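Local coordinates for SusD superfamily protein (Bacteroides fragilis NCTC 9343, PDB 3NQP), which probably binds glycans at the outer membrane, as do other members of the SusD family, at residues L212-S215 with D221-A224. Sequence-based numbering, arbitrary orientation. Where two conformers were deposited one is given.
Sequences LWTS and DDVA
Ala224 lies against the last turn of helix 200-216, where its CA-H points at the carbonyl oxygen of Thr214: CA and O are 3.2 Å apart, with an angle of 147° at the hydrogen. Its methyl CB also meets the next carbonyl, 3.6 Å from Ser215 O, and stands 4.0 Å from Thr214 O. The methyl CG2 of Thr214 lies 4.0 Å from Asp222 OD2, one oxygen of the carboxylate, the two side chains crossing at a slant. CB of Asp222 points toward the helix, and with CG anti to the backbone N (chi1 -162°) OD2 comes beside this methyl; OD2 is also weakly hydrogen-bonded to Tyr132 OH. At chi1 58° Thr214 directs CG2 anti to its carbonyl carbon, while OG1 bonds to Asp228 OD2 and Lys171 NZ. Both side chains also touch Met167 of helix 163-181. Ala224 N is bonded to Thr218 OG1, and a backbone hydrogen bond joins Thr214 to Asn225. The link between consecutive helices 200-216 and 228-241 thus folds back on the helix it has just left, in a SusD-family chain of the TPR clan. Since no classical hydrogen bond spans the two segments, their direct contact rests on a CH-O interaction and van der Waals packing, while neighbouring residues supply the stronger polar ties.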
loop_
_atom_site.group_PDB
_atom_site.type_symbol
_atom_site.label_atom_id
_atom_site.label_comp_id
_atom_site.label_asym_id
_atom_site.label_seq_id
_atom_site.Cartn_x
_atom_site.Cartn_y
_atom_site.Cartn_z
ATOM N N LEU A 212 -11.041 -1.209 11.000
ATOM C CA LEU A 212 -10.339 -0.126 11.641
ATOM C C LEU A 212 -10.679 1.225 11.013
ATOM O O LEU A 212 -10.914 2.213 11.704
ATOM C CB LEU A 212 -8.806 -0.290 11.560
ATOM C CG LEU A 212 -8.048 0.834 12.268
ATOM C CD1 LEU A 212 -8.396 1.007 13.781
ATOM C CD2 LEU A 212 -6.521 0.565 12.064
ATOM N N TRP A 213 -10.626 1.277 9.695
ATOM C CA TRP A 213 -10.966 2.492 8.962
ATOM C C TRP A 213 -12.364 2.994 9.358
ATOM O O TRP A 213 -12.498 4.146 9.767
ATOM C CB TRP A 213 -10.883 2.259 7.458
ATOM C CG TRP A 213 -11.219 3.441 6.677
ATOM C CD1 TRP A 213 -12.502 3.975 6.496
ATOM C CD2 TRP A 213 -10.316 4.333 5.996
ATOM N NE1 TRP A 213 -12.420 5.114 5.728
ATOM C CE2 TRP A 213 -11.104 5.357 5.413
ATOM C CE3 TRP A 213 -8.919 4.360 5.798
ATOM C CZ2 TRP A 213 -10.545 6.387 4.658
ATOM C CZ3 TRP A 213 -8.381 5.382 5.036
ATOM C CH2 TRP A 213 -9.195 6.374 4.471
ATOM N N THR A 214 -13.378 2.137 9.295
ATOM C CA THR A 214 -14.742 2.617 9.596
ATOM C C THR A 214 -14.914 2.937 11.083
ATOM O O THR A 214 -15.789 3.730 11.433
ATOM C CB THR A 214 -15.839 1.671 9.071
ATOM O OG1 THR A 214 -15.653 0.375 9.629
ATOM C CG2 THR A 214 -15.741 1.560 7.519
ATOM N N SER A 215 -14.072 2.350 11.944
ATOM C CA SER A 215 -14.057 2.726 13.352
ATOM C C SER A 215 -13.720 4.217 13.577
ATOM O O SER A 215 -14.252 4.838 14.498
ATOM C CB SER A 215 -13.040 1.894 14.137
ATOM O OG SER A 215 -13.368 0.512 14.179
ATOM N N ASP A 221 -22.148 9.904 4.468
ATOM C CA ASP A 221 -23.154 9.285 5.343
ATOM C C ASP A 221 -22.662 8.003 6.047
ATOM O O ASP A 221 -23.415 7.343 6.764
ATOM C CB ASP A 221 -24.484 9.024 4.579
ATOM C CG ASP A 221 -24.345 7.999 3.476
ATOM O OD1 ASP A 221 -23.186 7.650 3.115
ATOM O OD2 ASP A 221 -25.390 7.522 2.973
ATOM N N ASP A 222 -21.393 7.642 5.847
ATOM C CA ASP A 222 -20.843 6.487 6.563
ATOM C C ASP A 222 -20.062 6.983 7.783
ATOM O O ASP A 222 -18.922 7.354 7.657
ATOM C CB ASP A 222 -19.998 5.667 5.600
ATOM C CG ASP A 222 -19.742 4.262 6.098
ATOM O OD1 ASP A 222 -20.628 3.690 6.763
ATOM O OD2 ASP A 222 -18.654 3.734 5.798
ATOM N N VAL A 223 -20.713 7.015 8.950
ATOM C CA VAL A 223 -20.223 7.679 10.163
ATOM C C VAL A 223 -19.304 6.763 10.997
ATOM O O VAL A 223 -19.645 5.625 11.232
ATOM C CB VAL A 223 -21.421 8.209 11.065
ATOM C CG1 VAL A 223 -20.903 8.956 12.351
ATOM C CG2 VAL A 223 -22.326 9.183 10.270
ATOM N N ALA A 224 -18.147 7.272 11.423
ATOM C CA ALA A 224 -17.200 6.507 12.240
ATOM C C ALA A 224 -17.968 5.759 13.343
ATOM O O ALA A 224 -18.838 6.330 14.010
ATOM C CB ALA A 224 -16.142 7.407 12.840
#